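Local coordinates for putative uncharacterized protein PH0242 (Pyrococcus horikoshii, PDB 3VU1) that is an archaeal oligosaccharyltransferase AglB, represented here by its C-terminal globular domain, a single chain rich in beta sheet, at residues A[399-404]-A[412-417]; A[424-429]-A[438-443]. All blocks are in the same frame, centred on the assembly; numbering follows the deposited sequence.

Contact 1: residues A[399-404]-A[412-417]; sequences VRKGGK and SFEPHM
Val399 lays its CG2 methyl against the imidazole of His416, 3.6 Å from CD2 and equally near NE2. The two lie near the loop end of a beta hairpin, strands 385-401 and 412-431, which pair antiparallel. In Val399, CG1 is anti to the backbone N (chi1 -180°), and CG2 stands beside the N, anti to the carbonyl carbon, next to the ring. The Tyr397 ring also meets that of His416, their planes nearly parallel.

Val399 and Glu414 form a hydrogen-bonded pair, and so do Lys401 and Ser412. The second is gripped more fully. Lys401 N reaches Ser412 O at 2.8 Å, almost straight at hydrogen. Lys401 O takes both Ser412 N and Ser412 OG.

Between them, Arg400 and Phe413 make a non-hydrogen-bonded pair on the other face of the sheet. The aliphatic part of Arg400 does the touching, with CG 3.5 Å from Phe413 CE1. Asn406 of the hairpin loop accepts a hydrogen bond from NE, and Asp462, just ahead of strand 464-487, forms a salt bridge with NH2. On the face of Val399, the Glu414 carboxylate pairs with Arg70 through OE2. Lys401 passes nearby, its CD 4.1 Å from Glu414 OE2.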
ATOM      1  N   VAL A 399      -1.746   3.889 -20.388  1.00 39.13           N
ATOM      2  CA  VAL A 399      -0.915   3.954 -21.585  1.00 38.97           C
ATOM      3  C   VAL A 399      -0.709   2.553 -22.139  1.00 39.17           C
ATOM      4  O   VAL A 399      -0.117   1.700 -21.483  1.00 37.99           O
ATOM      5  CB  VAL A 399       0.443   4.658 -21.361  1.00 37.80           C
ATOM      6  CG1 VAL A 399       1.238   4.685 -22.668  1.00 33.84           C
ATOM      7  CG2 VAL A 399       0.237   6.075 -20.832  1.00 35.38           C
ATOM      8  N   ARG A 400      -1.218   2.325 -23.346  1.00 40.44           N
ATOM      9  CA  ARG A 400      -1.169   1.008 -23.935  1.00 41.80           C
ATOM     10  C   ARG A 400       0.276   0.596 -24.086  1.00 41.62           C
ATOM     11  O   ARG A 400       1.130   1.398 -24.484  1.00 41.60           O
ATOM     12  CB  ARG A 400      -1.877   0.966 -25.292  1.00 44.00           C
ATOM     13  CG  ARG A 400      -2.277  -0.446 -25.735  1.00 44.34           C
ATOM     14  CD  ARG A 400      -2.074  -0.700 -27.217  1.00 46.06           C
ATOM     15  NE  ARG A 400      -2.463   0.469 -27.970  1.00 53.31           N
ATOM     16  CZ  ARG A 400      -1.966   0.826 -29.145  1.00 55.06           C
ATOM     17  NH1 ARG A 400      -1.058   0.078 -29.759  1.00 54.01           N
ATOM     18  NH2 ARG A 400      -2.410   1.945 -29.710  1.00 58.92           N
ATOM     19  N   LYS A 401       0.536  -0.656 -23.742  1.00 42.60           N
ATOM     20  CA  LYS A 401       1.844  -1.261 -23.901  1.00 43.94           C
ATOM     21  C   LYS A 401       1.608  -2.526 -24.703  1.00 45.49           C
ATOM     22  O   LYS A 401       0.814  -3.393 -24.308  1.00 43.80           O
ATOM     23  CB  LYS A 401       2.482  -1.562 -22.542  1.00 43.32           C
ATOM     24  CG  LYS A 401       3.848  -2.187 -22.668  1.00 50.61           C
ATOM     25  CD  LYS A 401       4.415  -2.715 -21.360  1.00 54.58           C
ATOM     26  CE  LYS A 401       5.275  -3.941 -21.662  1.00 61.15           C
ATOM     27  NZ  LYS A 401       6.666  -3.837 -21.124  1.00 62.62           N
ATOM     28  N   GLY A 402       2.268  -2.605 -25.853  1.00 47.75           N
ATOM     29  CA  GLY A 402       2.074  -3.711 -26.786  1.00 48.79           C
ATOM     30  C   GLY A 402       0.839  -3.502 -27.642  1.00 52.63           C
ATOM     31  O   GLY A 402       0.166  -2.475 -27.525  1.00 53.09           O
ATOM     32  N   GLY A 403       0.537  -4.477 -28.501  1.00 54.22           N
ATOM     33  CA  GLY A 403      -0.576  -4.367 -29.449  1.00 55.73           C
ATOM     34  C   GLY A 403      -0.411  -3.263 -30.487  1.00 58.39           C
ATOM     35  O   GLY A 403       0.401  -2.333 -30.328  1.00 58.04           O
ATOM     36  N   LYS A 404      -1.180  -3.342 -31.560  1.00 55.44           N
ATOM     37  CA  LYS A 404      -1.118  -2.264 -32.525  1.00 59.11           C
ATOM     38  C   LYS A 404      -2.375  -1.391 -32.493  1.00 54.85           C
ATOM     39  O   LYS A 404      -2.586  -0.572 -33.374  1.00 56.27           O
ATOM     40  CB  LYS A 404      -0.762  -2.784 -33.932  1.00 66.82           C
ATOM     41  CG  LYS A 404      -1.642  -3.917 -34.423  1.00 69.31           C
ATOM     42  CD  LYS A 404      -0.812  -4.959 -35.149  1.00 68.29           C
ATOM     43  CE  LYS A 404      -1.617  -6.240 -35.271  1.00 71.86           C
ATOM     44  NZ  LYS A 404      -0.821  -7.334 -35.886  1.00 74.41           N
ATOM     45  N   SER A 412      -1.618  -4.748 -23.284  1.00 39.93           N
ATOM     46  CA  SER A 412      -1.845  -4.500 -21.876  1.00 41.66           C
ATOM     47  C   SER A 412      -1.926  -2.978 -21.720  1.00 41.76           C
ATOM     48  O   SER A 412      -1.518  -2.237 -22.620  1.00 41.82           O
ATOM     49  CB  SER A 412      -0.751  -5.130 -21.019  1.00 37.05           C
ATOM     50  OG  SER A 412       0.461  -4.463 -21.244  1.00 39.20           O
ATOM     51  N   PHE A 413      -2.488  -2.514 -20.610  1.00 41.46           N
ATOM     52  CA  PHE A 413      -2.603  -1.081 -20.359  1.00 40.83           C
ATOM     53  C   PHE A 413      -1.953  -0.694 -19.026  1.00 43.09           C
ATOM     54  O   PHE A 413      -2.321  -1.212 -17.975  1.00 44.53           O
ATOM     55  CB  PHE A 413      -4.073  -0.675 -20.394  1.00 40.49           C
ATOM     56  CG  PHE A 413      -4.736  -0.947 -21.706  1.00 40.97           C
ATOM     57  CD1 PHE A 413      -4.716   0.014 -22.725  1.00 42.09           C
ATOM     58  CD2 PHE A 413      -5.362  -2.179 -21.948  1.00 42.58           C
ATOM     59  CE1 PHE A 413      -5.334  -0.241 -23.955  1.00 43.61           C
ATOM     60  CE2 PHE A 413      -5.964  -2.442 -23.178  1.00 41.83           C
ATOM     61  CZ  PHE A 413      -5.961  -1.466 -24.184  1.00 41.32           C
ATOM     62  N   GLU A 414      -0.978   0.205 -19.057  1.00 44.38           N
ATOM     63  CA  GLU A 414      -0.261   0.534 -17.837  1.00 45.86           C
ATOM     64  C   GLU A 414      -0.865   1.761 -17.169  1.00 42.57           C
ATOM     65  O   GLU A 414      -0.948   2.803 -17.797  1.00 44.46           O
ATOM     66  CB  GLU A 414       1.198   0.777 -18.154  1.00 52.80           C
ATOM     67  CG  GLU A 414       2.112   0.622 -16.957  1.00 65.77           C
ATOM     68  CD  GLU A 414       3.418  -0.003 -17.383  1.00 76.73           C
ATOM     69  OE1 GLU A 414       4.442   0.734 -17.448  1.00 82.81           O
ATOM     70  OE2 GLU A 414       3.401  -1.224 -17.689  1.00 73.13           O
ATOM     71  N   PRO A 415      -1.333   1.635 -15.908  1.00 40.04           N
ATOM     72  CA  PRO A 415      -1.936   2.821 -15.256  1.00 35.91           C
ATOM     73  C   PRO A 415      -0.936   3.836 -14.746  1.00 32.83           C
ATOM     74  O   PRO A 415       0.125   3.462 -14.326  1.00 31.97           O
ATOM     75  CB  PRO A 415      -2.727   2.234 -14.084  1.00 32.12           C
ATOM     76  CG  PRO A 415      -2.270   0.841 -13.955  1.00 32.98           C
ATOM     77  CD  PRO A 415      -1.759   0.375 -15.269  1.00 34.72           C
ATOM     78  N   HIS A 416      -1.323   5.108 -14.773  1.00 33.05           N
ATOM     79  CA  HIS A 416      -0.540   6.221 -14.262  1.00 33.02           C
ATOM     80  C   HIS A 416      -1.406   7.118 -13.403  1.00 33.97           C
ATOM     81  O   HIS A 416      -2.608   7.263 -13.647  1.00 35.11           O
ATOM     82  CB  HIS A 416      -0.018   7.064 -15.409  1.00 33.47           C
ATOM     83  CG  HIS A 416       1.003   6.380 -16.290  1.00 36.01           C
ATOM     84  ND1 HIS A 416       2.333   6.691 -16.251  1.00 37.49           N
ATOM     85  CD2 HIS A 416       0.856   5.422 -17.302  1.00 36.87           C
ATOM     86  CE1 HIS A 416       3.004   5.963 -17.175  1.00 36.03           C
ATOM     87  NE2 HIS A 416       2.100   5.186 -17.826  1.00 39.93           N
ATOM     88  N   MET A 417      -0.807   7.750 -12.396  1.00 33.37           N
ATOM     89  CA  MET A 417      -1.493   8.758 -11.628  1.00 32.82           C
ATOM     90  C   MET A 417      -0.590   9.978 -11.422  1.00 36.36           C
ATOM     91  O   MET A 417       0.412   9.903 -10.680  1.00 37.22           O
ATOM     92  CB  MET A 417      -1.958   8.202 -10.290  1.00 30.82           C
ATOM     93  CG  MET A 417      -2.586   9.267  -9.422  1.00 33.58           C
ATOM     94  SD  MET A 417      -3.342   8.611  -7.930  1.00 41.29           S
ATOM     95  CE  MET A 417      -1.905   8.547  -6.871  1.00 40.18           C
TER

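Contact 2: residues A[424-429]-A[438-443]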
ATOM      1  N   LYS A 424      -3.068  28.016  -5.170  1.00 53.39           N
ATOM      2  CA  LYS A 424      -3.117  28.145  -3.725  1.00 52.78           C
ATOM      3  C   LYS A 424      -4.282  29.050  -3.415  1.00 53.00           C
ATOM      4  O   LYS A 424      -4.431  30.065  -4.052  1.00 57.31           O
ATOM      5  CB  LYS A 424      -1.824  28.789  -3.245  1.00 52.55           C
ATOM      6  CG  LYS A 424      -1.513  28.584  -1.778  1.00 55.85           C
ATOM      7  CD  LYS A 424      -0.066  28.989  -1.572  1.00 61.17           C
ATOM      8  CE  LYS A 424       0.421  28.666  -0.177  1.00 61.25           C
ATOM      9  NZ  LYS A 424       1.760  29.273   0.053  1.00 60.27           N
ATOM     10  N   LEU A 425      -5.125  28.687  -2.461  1.00 54.35           N
ATOM     11  CA  LEU A 425      -6.323  29.481  -2.205  1.00 51.62           C
ATOM     12  C   LEU A 425      -6.221  30.337  -0.965  1.00 51.84           C
ATOM     13  O   LEU A 425      -6.894  31.361  -0.874  1.00 54.53           O
ATOM     14  CB  LEU A 425      -7.581  28.611  -2.107  1.00 50.80           C
ATOM     15  CG  LEU A 425      -8.122  27.805  -3.284  1.00 50.99           C
ATOM     16  CD1 LEU A 425      -9.369  27.056  -2.834  1.00 50.10           C
ATOM     17  CD2 LEU A 425      -8.420  28.672  -4.493  1.00 49.17           C
ATOM     18  N   LYS A 426      -5.412  29.910  -0.003  1.00 54.41           N
ATOM     19  CA  LYS A 426      -5.289  30.616   1.276  1.00 59.98           C
ATOM     20  C   LYS A 426      -4.087  30.086   2.049  1.00 60.62           C
ATOM     21  O   LYS A 426      -3.863  28.877   2.094  1.00 63.88           O
ATOM     22  CB  LYS A 426      -6.576  30.454   2.108  1.00 65.17           C
ATOM     23  CG  LYS A 426      -6.604  31.178   3.448  1.00 70.18           C
ATOM     24  CD  LYS A 426      -6.815  32.682   3.309  1.00 81.42           C
ATOM     25  CE  LYS A 426      -7.750  33.199   4.393  1.00 82.79           C
ATOM     26  NZ  LYS A 426      -9.100  32.563   4.276  1.00 80.11           N
ATOM     27  N   GLU A 427      -3.312  30.994   2.633  1.00 58.57           N
ATOM     28  CA  GLU A 427      -2.211  30.633   3.512  1.00 55.17           C
ATOM     29  C   GLU A 427      -2.712  30.699   4.939  1.00 54.66           C
ATOM     30  O   GLU A 427      -3.668  31.401   5.222  1.00 55.28           O
ATOM     31  CB  GLU A 427      -1.053  31.609   3.362  1.00 58.05           C
ATOM     32  CG  GLU A 427      -0.300  31.506   2.054  1.00 64.20           C
ATOM     33  CD  GLU A 427       1.017  32.273   2.053  1.00 72.98           C
ATOM     34  OE1 GLU A 427       1.229  33.135   2.948  1.00 72.50           O
ATOM     35  OE2 GLU A 427       1.842  32.011   1.139  1.00 76.52           O
ATOM     36  N   GLY A 428      -2.077  29.941   5.827  1.00 54.87           N
ATOM     37  CA  GLY A 428      -2.255  30.090   7.267  1.00 48.65           C
ATOM     38  C   GLY A 428      -3.634  29.934   7.845  1.00 49.45           C
ATOM     39  O   GLY A 428      -3.998  30.660   8.755  1.00 52.28           O
ATOM     40  N   ILE A 429      -4.406  28.982   7.337  1.00 53.48           N
ATOM     41  CA  ILE A 429      -5.650  28.596   7.996  1.00 54.80           C
ATOM     42  C   ILE A 429      -5.334  27.864   9.294  1.00 58.00           C
ATOM     43  O   ILE A 429      -4.544  26.920   9.299  1.00 68.47           O
ATOM     44  CB  ILE A 429      -6.514  27.678   7.116  1.00 51.91           C
ATOM     45  CG1 ILE A 429      -6.788  28.354   5.776  1.00 51.16           C
ATOM     46  CG2 ILE A 429      -7.808  27.320   7.843  1.00 50.91           C
ATOM     47  CD1 ILE A 429      -7.472  27.469   4.756  1.00 52.10           C
ATOM     48  N   ILE A 438     -14.865  26.361   6.491  1.00 55.72           N
ATOM     49  CA  ILE A 438     -13.931  27.144   5.702  1.00 56.76           C
ATOM     50  C   ILE A 438     -14.637  27.832   4.544  1.00 58.18           C
ATOM     51  O   ILE A 438     -15.409  27.197   3.808  1.00 55.12           O
ATOM     52  CB  ILE A 438     -12.716  26.294   5.235  1.00 58.85           C
ATOM     53  CG1 ILE A 438     -11.608  26.323   6.286  1.00 57.68           C
ATOM     54  CG2 ILE A 438     -12.115  26.821   3.942  1.00 58.83           C
ATOM     55  CD1 ILE A 438     -11.731  25.240   7.328  1.00 60.82           C
ATOM     56  N   VAL A 439     -14.364  29.136   4.406  1.00 56.42           N
ATOM     57  CA  VAL A 439     -14.945  29.957   3.352  1.00 55.94           C
ATOM     58  C   VAL A 439     -13.863  30.780   2.649  1.00 55.81           C
ATOM     59  O   VAL A 439     -13.087  31.471   3.304  1.00 57.18           O
ATOM     60  CB  VAL A 439     -16.041  30.895   3.910  1.00 59.90           C
ATOM     61  CG1 VAL A 439     -16.800  31.544   2.758  1.00 64.23           C
ATOM     62  CG2 VAL A 439     -17.008  30.144   4.836  1.00 57.00           C
ATOM     63  N   VAL A 440     -13.803  30.695   1.321  1.00 53.43           N
ATOM     64  CA  VAL A 440     -12.743  31.353   0.543  1.00 53.71           C
ATOM     65  C   VAL A 440     -13.222  31.643  -0.874  1.00 54.93           C
ATOM     66  O   VAL A 440     -14.151  30.980  -1.364  1.00 50.67           O
ATOM     67  CB  VAL A 440     -11.408  30.528   0.466  1.00 54.11           C
ATOM     68  CG1 VAL A 440     -10.710  30.457   1.820  1.00 53.86           C
ATOM     69  CG2 VAL A 440     -11.627  29.131  -0.115  1.00 52.38           C
ATOM     70  N   ASN A 441     -12.587  32.632  -1.516  1.00 60.79           N
ATOM     71  CA  ASN A 441     -12.802  32.923  -2.940  1.00 65.99           C
ATOM     72  C   ASN A 441     -11.887  32.064  -3.789  1.00 66.75           C
ATOM     73  O   ASN A 441     -10.685  31.954  -3.509  1.00 67.71           O
ATOM     74  CB  ASN A 441     -12.556  34.402  -3.258  1.00 74.26           C
ATOM     75  CG  ASN A 441     -13.668  35.318  -2.754  1.00 82.03           C
ATOM     76  OD1 ASN A 441     -14.813  34.897  -2.522  1.00 81.97           O
ATOM     77  ND2 ASN A 441     -13.332  36.592  -2.597  1.00 81.24           N
ATOM     78  N   ALA A 442     -12.443  31.469  -4.839  1.00 64.43           N
ATOM     79  CA  ALA A 442     -11.695  30.494  -5.627  1.00 65.22           C
ATOM     80  C   ALA A 442     -11.674  30.787  -7.125  1.00 65.02           C
ATOM     81  O   ALA A 442     -12.723  30.969  -7.742  1.00 65.44           O
ATOM     82  CB  ALA A 442     -12.231  29.092  -5.360  1.00 63.99           C
ATOM     83  N   GLU A 443     -10.474  30.798  -7.701  1.00 63.84           N
ATOM     84  CA  GLU A 443     -10.285  31.063  -9.122  1.00 66.23           C
ATOM     85  C   GLU A 443      -9.625  29.859  -9.833  1.00 62.83           C
ATOM     86  O   GLU A 443      -8.460  29.531  -9.593  1.00 59.45           O
ATOM     87  CB  GLU A 443      -9.381  32.286  -9.250  1.00 80.22           C
ATOM     88  CG  GLU A 443      -9.782  33.377 -10.236  1.00 84.48           C
ATOM     89  CD  GLU A 443      -9.028  34.680  -9.937  1.00 97.22           C
ATOM     90  OE1 GLU A 443      -9.667  35.688  -9.540  1.00 88.30           O
ATOM     91  OE2 GLU A 443      -7.777  34.696 -10.062  1.00104.34           O
TER
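Leu425 spreads its two methyls over strand 438-443, with CD1 near Val440 and CD2 on Ala442. This is packing between two strands of one large antiparallel sheet that are not direct neighbours in it. Strand 412-431 pairs with 385-401, while strand 434-443 pairs with 372-381. The axes of 424-426 and 438-443 stay 7.3 Å apart at their closest, so side chains fill the space between them.

Leu425 has the greatest area buried here. CD2 lies 3.9 Å from both CA and CB of Ala442. CD1 meets CG2 of Val440 at 4.1 Å, and the two side chains cross at about a right angle. Leu425 also touches Leu375, Leu389 and Leu391, which extends the apolar layer to both partner strands.

Val440 comes second and uses both branches. With chi1 at -69°, CG1 stands beside the backbone N and meets Lys426, while CG2 is left to Leu425. Lys426 is bent at chi2, chi3 and chi4. Its NZ lies 3.6 Å from Val440 CG1, an ammonium group set against a methyl.

Leu425 and Lys426 both face Leu389 in a classic beta bulge, and both direct CB toward 438-443. Gly428 and Ile429 follow with a G1 bulge opposite Ala387. Positive phi suits the glycine there, and its N is bonded to Asp388. From this second bulge Ile429 makes a separate apolar contact, its CG2 lying 4.2 Å from CG1 of Ile438.

Contact 1 closes before contact 2 opens, so the two follow in series along the chain. Both use strand 412-431, contact 1 at its start and contact 2 toward its far end. Their centres are 38 Å apart, and the nearest atoms about 19 Å. They do not touch. All four segments lie in the Peripheral 2 domain, and their strands belong to one antiparallel sheet. Strand 385-401 runs beside 412-431 at both places. Contact 1 is direct pairing of these neighbours, whereas contact 2 brings 412-431 against 434-443 by side-chain packing, without backbone pairing between the two. One long strand, broken by a bulge or short loop, thus runs from the hairpin loop to the place where it packs against 434-443.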